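Vacuolar protein sorting-associated protein 54 (PDB 3N1E) probably acts, as a component of the GARP tethering complex, in retrograde transport from endosomes to the trans-Golgi network, with this chain being the C-terminal domain of the Vps54 subunit. Local coordinates at residues 85-89 / 134-139; 40-44 / 91-95; 28-32 / 80-84. All coordinates share one frame; numbering follows the deposited sequence.

Interaction 1. Residues 85-89 / 134-139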
loop_
_atom_site.group_PDB
_atom_site.type_symbol
_atom_site.label_atom_id
_atom_site.label_comp_id
_atom_site.label_asym_id
_atom_site.label_seq_id
_atom_site.Cartn_x
_atom_site.Cartn_y
_atom_site.Cartn_z
ATOM N N ASN A 85 1.289 1.864 0.865
ATOM C CA ASN A 85 1.216 2.886 -0.191
ATOM C C ASN A 85 2.433 3.811 -0.214
ATOM O O ASN A 85 2.911 4.187 -1.273
ATOM C CB ASN A 85 -0.083 3.707 -0.060
ATOM C CG ASN A 85 -0.264 4.717 -1.158
ATOM O OD1 ASN A 85 -0.289 5.943 -0.921
ATOM N ND2 ASN A 85 -0.370 4.242 -2.347
ATOM N N ALA A 86 2.926 4.183 0.959
ATOM C CA ALA A 86 4.089 5.061 1.027
ATOM C C ALA A 86 5.308 4.370 0.412
ATOM O O ALA A 86 6.073 4.998 -0.297
ATOM C CB ALA A 86 4.372 5.443 2.471
ATOM N N SER A 87 5.477 3.076 0.699
ATOM C CA SER A 87 6.553 2.296 0.104
ATOM C C SER A 87 6.413 2.185 -1.416
ATOM O O SER A 87 7.381 2.362 -2.141
ATOM C CB SER A 87 6.585 0.883 0.722
ATOM O OG SER A 87 7.502 0.054 0.016
ATOM N N TYR A 88 5.205 1.871 -1.884
ATOM C CA TYR A 88 4.937 1.816 -3.300
ATOM C C TYR A 88 5.337 3.134 -4.002
ATOM O O TYR A 88 6.043 3.121 -5.019
ATOM C CB TYR A 88 3.455 1.488 -3.518
ATOM C CG TYR A 88 2.984 1.683 -4.932
ATOM C CD1 TYR A 88 2.302 2.836 -5.290
ATOM C CD2 TYR A 88 3.234 0.722 -5.905
ATOM C CE1 TYR A 88 1.862 3.023 -6.614
ATOM C CE2 TYR A 88 2.792 0.893 -7.210
ATOM C CZ TYR A 88 2.125 2.038 -7.548
ATOM O OH TYR A 88 1.682 2.204 -8.846
ATOM N N LYS A 89 4.902 4.255 -3.451
ATOM C CA LYS A 89 5.174 5.561 -4.040
ATOM C C LYS A 89 6.672 5.834 -4.065
ATOM O O LYS A 89 7.164 6.383 -5.037
ATOM C CB LYS A 89 4.463 6.687 -3.290
ATOM C CG LYS A 89 2.952 6.661 -3.525
ATOM C CD LYS A 89 2.251 7.903 -2.958
ATOM C CE LYS A 89 2.402 7.993 -1.473
ATOM N NZ LYS A 89 1.795 9.296 -1.027
ATOM N N LEU A 134 -4.408 8.795 -0.592
ATOM C CA LEU A 134 -3.191 8.174 -1.114
ATOM C C LEU A 134 -2.138 9.155 -1.590
ATOM O O LEU A 134 -0.957 8.793 -1.724
ATOM C CB LEU A 134 -3.567 7.230 -2.266
ATOM C CG LEU A 134 -4.547 6.108 -1.887
ATOM C CD1 LEU A 134 -4.851 5.303 -3.171
ATOM C CD2 LEU A 134 -3.978 5.195 -0.770
ATOM N N ASN A 135 -2.573 10.384 -1.880
ATOM C CA ASN A 135 -1.682 11.461 -2.365
ATOM C C ASN A 135 -0.758 10.970 -3.458
ATOM O O ASN A 135 0.469 11.044 -3.325
ATOM C CB ASN A 135 -0.866 12.043 -1.205
ATOM C CG ASN A 135 -0.034 13.287 -1.593
ATOM O OD1 ASN A 135 0.881 13.664 -0.859
ATOM N ND2 ASN A 135 -0.334 13.896 -2.743
ATOM N N MET A 136 -1.350 10.436 -4.521
ATOM C CA MET A 136 -0.539 9.846 -5.565
ATOM C C MET A 136 0.270 10.879 -6.353
ATOM O O MET A 136 1.293 10.534 -6.958
ATOM C CB MET A 136 -1.405 9.009 -6.486
ATOM C CG MET A 136 -0.967 7.595 -6.506
ATOM S SD MET A 136 -0.998 6.667 -4.932
ATOM C CE MET A 136 0.163 5.469 -5.517
ATOM N N ALA A 137 -0.180 12.137 -6.333
ATOM C CA ALA A 137 0.545 13.236 -7.019
ATOM C C ALA A 137 1.998 13.394 -6.540
ATOM O O ALA A 137 2.838 13.915 -7.275
ATOM C CB ALA A 137 -0.212 14.555 -6.866
ATOM N N GLU A 138 2.286 12.930 -5.323
ATOM C CA GLU A 138 3.641 12.887 -4.763
ATOM C C GLU A 138 4.680 12.199 -5.667
ATOM O O GLU A 138 5.860 12.525 -5.625
ATOM C CB GLU A 138 3.593 12.235 -3.369
ATOM C CG GLU A 138 4.933 11.841 -2.765
ATOM C CD GLU A 138 4.849 11.530 -1.280
ATOM O OE1 GLU A 138 3.784 11.072 -0.809
ATOM O OE2 GLU A 138 5.864 11.771 -0.579
ATOM N N ILE A 139 4.253 11.241 -6.482
ATOM C CA ILE A 139 5.215 10.494 -7.322
ATOM C C ILE A 139 5.909 11.347 -8.387
ATOM O O ILE A 139 6.907 10.903 -8.960
ATOM C CB ILE A 139 4.573 9.272 -8.018
ATOM C CG1 ILE A 139 3.588 9.698 -9.126
ATOM C CG2 ILE A 139 3.960 8.320 -6.952
ATOM C CD1 ILE A 139 2.917 8.500 -9.840
#

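Interaction 2. Residues 40-44 / 91-95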
loop_
_atom_site.group_PDB
_atom_site.type_symbol
_atom_site.label_atom_id
_atom_site.label_comp_id
_atom_site.label_asym_id
_atom_site.label_seq_id
_atom_site.Cartn_x
_atom_site.Cartn_y
_atom_site.Cartn_z
ATOM N N LEU A 40 9.316 -2.825 -9.293
ATOM C CA LEU A 40 9.374 -1.479 -9.865
ATOM C C LEU A 40 10.749 -1.117 -10.440
ATOM O O LEU A 40 10.827 -0.259 -11.305
ATOM C CB LEU A 40 8.887 -0.436 -8.861
ATOM C CG LEU A 40 7.372 -0.549 -8.676
ATOM C CD1 LEU A 40 6.903 0.208 -7.431
ATOM C CD2 LEU A 40 6.638 -0.015 -9.934
ATOM N N SER A 41 11.805 -1.790 -9.979
ATOM C CA SER A 41 13.161 -1.587 -10.513
ATOM C C SER A 41 13.253 -2.037 -11.963
ATOM O O SER A 41 14.180 -1.639 -12.678
ATOM C CB SER A 41 14.204 -2.357 -9.686
ATOM O OG SER A 41 14.327 -1.825 -8.382
ATOM N N LYS A 42 12.317 -2.908 -12.365
ATOM C CA LYS A 42 12.238 -3.474 -13.730
ATOM C C LYS A 42 11.074 -2.897 -14.554
ATOM O O LYS A 42 10.807 -3.328 -15.675
ATOM C CB LYS A 42 12.080 -5.001 -13.670
ATOM C CG LYS A 42 13.297 -5.789 -13.166
ATOM C CD LYS A 42 12.983 -7.281 -13.136
ATOM C CE LYS A 42 14.246 -8.138 -12.936
ATOM N NZ LYS A 42 13.923 -9.597 -12.767
ATOM N N TYR A 43 10.353 -1.937 -13.994
ATOM C CA TYR A 43 9.140 -1.448 -14.653
ATOM C C TYR A 43 9.483 -0.647 -15.892
ATOM O O TYR A 43 10.338 0.230 -15.845
ATOM C CB TYR A 43 8.387 -0.573 -13.651
ATOM C CG TYR A 43 7.162 0.157 -14.148
ATOM C CD1 TYR A 43 6.118 -0.515 -14.780
ATOM C CD2 TYR A 43 7.037 1.527 -13.945
ATOM C CE1 TYR A 43 4.973 0.182 -15.206
ATOM C CE2 TYR A 43 5.898 2.228 -14.371
ATOM C CZ TYR A 43 4.874 1.541 -15.001
ATOM O OH TYR A 43 3.753 2.242 -15.400
ATOM N N GLU A 44 8.826 -0.957 -17.005
ATOM C CA GLU A 44 8.970 -0.128 -18.196
ATOM C C GLU A 44 7.597 0.427 -18.567
ATOM O O GLU A 44 6.582 -0.263 -18.439
ATOM C CB GLU A 44 9.614 -0.892 -19.359
ATOM C CG GLU A 44 11.079 -1.288 -19.088
ATOM C CD GLU A 44 12.026 -0.104 -18.863
ATOM O OE1 GLU A 44 12.136 0.793 -19.742
ATOM O OE2 GLU A 44 12.689 -0.092 -17.801
ATOM N N HIS A 91 9.188 3.689 -4.292
ATOM C CA HIS A 91 9.821 2.886 -5.323
ATOM C C HIS A 91 9.392 3.300 -6.725
ATOM O O HIS A 91 10.213 3.280 -7.653
ATOM C CB HIS A 91 9.592 1.402 -5.056
ATOM C CG HIS A 91 10.314 0.924 -3.836
ATOM N ND1 HIS A 91 11.690 0.828 -3.787
ATOM C CD2 HIS A 91 9.858 0.540 -2.622
ATOM C CE1 HIS A 91 12.051 0.410 -2.584
ATOM N NE2 HIS A 91 10.956 0.221 -1.862
ATOM N N LEU A 92 8.118 3.697 -6.868
ATOM C CA LEU A 92 7.631 4.149 -8.177
ATOM C C LEU A 92 8.306 5.481 -8.532
ATOM O O LEU A 92 8.761 5.652 -9.665
ATOM C CB LEU A 92 6.097 4.288 -8.191
ATOM C CG LEU A 92 5.498 4.833 -9.504
ATOM C CD1 LEU A 92 5.900 4.031 -10.752
ATOM C CD2 LEU A 92 3.983 4.780 -9.376
ATOM N N LYS A 93 8.366 6.409 -7.577
ATOM C CA LYS A 93 9.037 7.706 -7.789
ATOM C C LYS A 93 10.494 7.478 -8.241
ATOM O O LYS A 93 10.938 8.127 -9.193
ATOM C CB LYS A 93 8.977 8.566 -6.524
ATOM C CG LYS A 93 9.406 10.042 -6.738
ATOM C CD LYS A 93 8.782 10.912 -5.639
ATOM C CE LYS A 93 9.725 11.100 -4.481
ATOM N NZ LYS A 93 10.562 12.329 -4.628
ATOM N N LYS A 94 11.211 6.546 -7.598
ATOM C CA LYS A 94 12.610 6.260 -7.952
ATOM C C LYS A 94 12.719 5.814 -9.418
ATOM O O LYS A 94 13.607 6.260 -10.167
ATOM C CB LYS A 94 13.173 5.186 -7.008
ATOM C CG LYS A 94 14.635 4.863 -7.169
ATOM C CD LYS A 94 15.194 4.305 -5.858
ATOM C CE LYS A 94 15.280 5.426 -4.828
ATOM N NZ LYS A 94 15.528 4.969 -3.417
ATOM N N GLN A 95 11.818 4.933 -9.826
ATOM C CA GLN A 95 11.880 4.390 -11.175
ATOM C C GLN A 95 11.493 5.434 -12.212
ATOM O O GLN A 95 12.098 5.501 -13.285
ATOM C CB GLN A 95 11.038 3.107 -11.300
ATOM C CG GLN A 95 11.102 2.463 -12.710
ATOM C CD GLN A 95 12.475 1.825 -13.050
ATOM O OE1 GLN A 95 13.476 2.023 -12.338
ATOM N NE2 GLN A 95 12.512 1.045 -14.139
HETATM O O HOH W 1 15.846 0.578 -12.312
HETATM O O HOH W 2 14.876 -0.234 -15.700
#

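Interaction 3. Residues 28-32 / 80-84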
loop_
_atom_site.group_PDB
_atom_site.type_symbol
_atom_site.label_atom_id
_atom_site.label_comp_id
_atom_site.label_asym_id
_atom_site.label_seq_id
_atom_site.Cartn_x
_atom_site.Cartn_y
_atom_site.Cartn_z
ATOM N N LEU A 28 5.379 -7.071 7.826
ATOM C CA LEU A 28 4.571 -7.095 6.627
ATOM C C LEU A 28 4.899 -5.951 5.652
ATOM O O LEU A 28 5.000 -6.175 4.454
ATOM C CB LEU A 28 3.087 -7.094 6.998
ATOM C CG LEU A 28 2.045 -7.364 5.917
ATOM C CD1 LEU A 28 2.351 -8.569 5.026
ATOM C CD2 LEU A 28 0.726 -7.591 6.657
ATOM N N VAL A 29 5.087 -4.737 6.161
ATOM C CA VAL A 29 5.533 -3.619 5.317
ATOM C C VAL A 29 6.887 -3.931 4.701
ATOM O O VAL A 29 7.124 -3.630 3.533
ATOM C CB VAL A 29 5.574 -2.286 6.118
ATOM C CG1 VAL A 29 6.266 -1.129 5.339
ATOM C CG2 VAL A 29 4.149 -1.877 6.516
ATOM N N ALA A 30 7.754 -4.600 5.452
ATOM C CA ALA A 30 9.080 -4.862 4.916
ATOM C C ALA A 30 8.999 -5.875 3.764
ATOM O O ALA A 30 9.686 -5.748 2.731
ATOM C CB ALA A 30 10.052 -5.327 6.056
ATOM N N ILE A 31 8.140 -6.881 3.926
ATOM C CA ILE A 31 7.904 -7.836 2.867
ATOM C C ILE A 31 7.382 -7.144 1.618
ATOM O O ILE A 31 7.860 -7.405 0.509
ATOM C CB ILE A 31 6.947 -8.949 3.363
ATOM C CG1 ILE A 31 7.685 -9.835 4.385
ATOM C CG2 ILE A 31 6.379 -9.746 2.210
ATOM C CD1 ILE A 31 6.781 -10.677 5.303
ATOM N N MET A 32 6.402 -6.255 1.781
ATOM C CA MET A 32 5.857 -5.609 0.593
ATOM C C MET A 32 6.857 -4.632 -0.026
ATOM O O MET A 32 6.951 -4.519 -1.250
ATOM C CB MET A 32 4.527 -4.911 0.880
ATOM C CG MET A 32 3.435 -5.827 1.393
ATOM S SD MET A 32 2.982 -7.133 0.233
ATOM C CE MET A 32 2.208 -6.199 -1.061
ATOM N N LEU A 80 -2.036 0.246 7.936
ATOM C CA LEU A 80 -1.124 -0.655 7.251
ATOM C C LEU A 80 -1.056 -0.295 5.775
ATOM O O LEU A 80 0.040 -0.190 5.211
ATOM C CB LEU A 80 -1.574 -2.106 7.415
ATOM C CG LEU A 80 -0.877 -3.156 6.574
ATOM C CD1 LEU A 80 0.606 -3.268 6.914
ATOM C CD2 LEU A 80 -1.586 -4.519 6.722
ATOM N N PHE A 81 -2.220 -0.098 5.170
ATOM C CA PHE A 81 -2.255 0.226 3.749
ATOM C C PHE A 81 -1.684 1.585 3.429
ATOM O O PHE A 81 -1.110 1.748 2.358
ATOM C CB PHE A 81 -3.646 -0.019 3.119
ATOM C CG PHE A 81 -3.816 -1.429 2.654
ATOM C CD1 PHE A 81 -3.510 -1.796 1.331
ATOM C CD2 PHE A 81 -4.196 -2.413 3.554
ATOM C CE1 PHE A 81 -3.629 -3.140 0.910
ATOM C CE2 PHE A 81 -4.309 -3.746 3.150
ATOM C CZ PHE A 81 -4.033 -4.106 1.824
ATOM N N LEU A 82 -1.790 2.545 4.354
ATOM C CA LEU A 82 -1.098 3.827 4.148
ATOM C C LEU A 82 0.422 3.660 4.123
ATOM O O LEU A 82 1.082 4.294 3.315
ATOM C CB LEU A 82 -1.522 4.877 5.184
ATOM C CG LEU A 82 -2.962 5.319 4.969
ATOM C CD1 LEU A 82 -3.379 6.086 6.224
ATOM C CD2 LEU A 82 -3.144 6.226 3.706
ATOM N N ARG A 83 0.961 2.781 4.972
ATOM C CA ARG A 83 2.402 2.486 4.972
ATOM C C ARG A 83 2.849 1.741 3.719
ATOM O O ARG A 83 3.918 2.016 3.158
ATOM C CB ARG A 83 2.824 1.688 6.230
ATOM C CG ARG A 83 2.526 2.434 7.515
ATOM C CD ARG A 83 3.173 1.812 8.769
ATOM N NE ARG A 83 3.385 2.919 9.724
ATOM C CZ ARG A 83 3.790 2.796 10.986
ATOM N NH1 ARG A 83 4.032 1.596 11.513
ATOM N NH2 ARG A 83 3.932 3.890 11.736
ATOM N N ILE A 84 2.062 0.760 3.317
ATOM C CA ILE A 84 2.324 0.017 2.085
ATOM C C ILE A 84 2.307 1.011 0.916
ATOM O O ILE A 84 3.211 1.015 0.084
ATOM C CB ILE A 84 1.241 -1.071 1.824
ATOM C CG1 ILE A 84 1.255 -2.189 2.886
ATOM C CG2 ILE A 84 1.384 -1.655 0.422
ATOM C CD1 ILE A 84 2.569 -2.698 3.279
#

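Interaction 1. Residues 85-89 / 134-139
The first torsion of Lys89 (chi1 -71°) starts the chain off helix 74-98, and a single bend at chi3 (-63°) then turns the amine toward two successive backbone carbonyls and one carboxylate of the C-terminal segment 134-139. Lys89 NZ donates to Leu134 O at 2.9 Å with a C=O...N angle of 146°, tilted somewhat from the carbonyl plane. Lys89 NZ also gives a longer bond, 3.2 Å, to Asn135 O, which it meets from above the plane rather than along a lone pair. From the opposite face of that same plane Glu138 N reaches Asn135 O, so this oxygen is shared between the lysine and the backbone of the 3-10 segment, which begins at Met136. The salt bridge is the shortest link: Lys89 NZ to Glu138 OE1 is 2.7 Å, on the anti side of the oxygen and out of the carboxylate plane.

Nearer the helix, the aliphatic part of the lysine packs on Ile139, with Lys89 CG 3.9 Å from Ile139 CG2 and the two chains nearly perpendicular. Ile139 also touches Leu92 and Leu96, and Leu134 rests on Thr120 and Gln124 of helix 107-124, placing the C-terminal segment across two helices. With two carbonyl oxygens and a carboxylate around one ammonium group, the lysine probably stays charged, and its positive charge offsets the gathered oxygens, which probably helps hold the C-terminal segment against helix 74-98 of the helical bundle.

Interaction 2. Residues 40-44 / 91-95
A type I beta turn from Leu40 to Tyr43, closed by a weak bond, leads from helix 17-40 toward helix 52-68 in this all-helical bundle; helix 74-98 meets the turn chiefly through one side chain, Gln95. Its CG stands anti to the backbone N (chi1 -178°), and a bend at chi2 brings the amide to the turn's carbonyls, Gln95 CG passing 3.1 Å from Leu40 O. Gln95 NE2 donates to Tyr43 O at 2.9 Å, with an N-H...O angle of 165°. The bond lies in the carbonyl plane on a lone pair, and the acceptor sits almost exactly in the plane of the amide, an alignment that, with the two waters, probably helps hold the amide's rotation.

The apolar half lies to one side. Leu40 places CD1 3.8 Å from His91 CB and turns CD2 toward Leu92, whose CD1 also comes within 4.0 Å of Tyr43 CE2. Helix 52-68 covers this patch through Cys53 and Ile57, and the Tyr43 OH is hydrogen-bonded to Asp115 of helix 107-124. His91 leads its ring away, to Asp33 of helix 17-40.

Water completes the polar side. One molecule accepts from Gln95 NE2 and donates to Glu44 OE2, carrying the amide to a carboxylate whose plane is turned 89° from its own. The other donates both to Gln95 OE1 and to Ser41 O, 2.8 Å from each.

Interaction 3. Residues 28-32 / 80-84
Leu28 opens the contact through a single branch, its CD2 lying 3.8 Å from Leu80 CD2, and the two leucines meet roughly perpendicular. Next comes Val29, the residue of the two segments with the most surface buried by the other. Its chi1 of 170° turns CG2 back along the N side, toward the partner helix and among three of its residues, where Val29 CG2 meets Leu80 CD1 at 3.8 Å, Arg83 CB at 3.8 Å and Ile84 CD1 at 3.7 Å. The spacing of these three, i, i+3 and i+4, is that of one face of a helix.

Such packing belongs to a helical bundle: helices 17-40 and 74-98 run roughly parallel here, their local axes 9.9 Å apart at an angle of 32°. The side chains of Val29 and Ile84 run antiparallel alongside each other, so that Ile84 CD1 reaches back over the valine backbone, 3.7 Å from Val29 CA. Only the CB of Arg83 joins in; its extended chain leads the guanidinium away from the interface.

One turn on, Met32 lays its CG 3.8 Å from Ile84 CD1, at a slant. Met61 of helix 52-68 touches both Met32 and Ile84.

Following the chain from its N terminus, helix 17-40 supplies 28-32, and the loop that follows it supplies 40-44. Interaction 3 closes first, when 80-84 on helix 74-98 comes back against 28-32 after helix 52-68 has intervened. Interaction 1 opens in the next residues, at 85-89, and interaction 2 closes at 91-95, so interactions 2 and 3 cross. Interaction 1 closes only at 134-139, beyond helix 107-124, and thus crosses interaction 2 while following interaction 3 in series; none nests within another. All three use helix 74-98, which joins helix 17-40, the loop after it and the C-terminal segment. Interactions 1 and 2 touch, as at Ile139 and Leu92, whereas 2 and 3 do not.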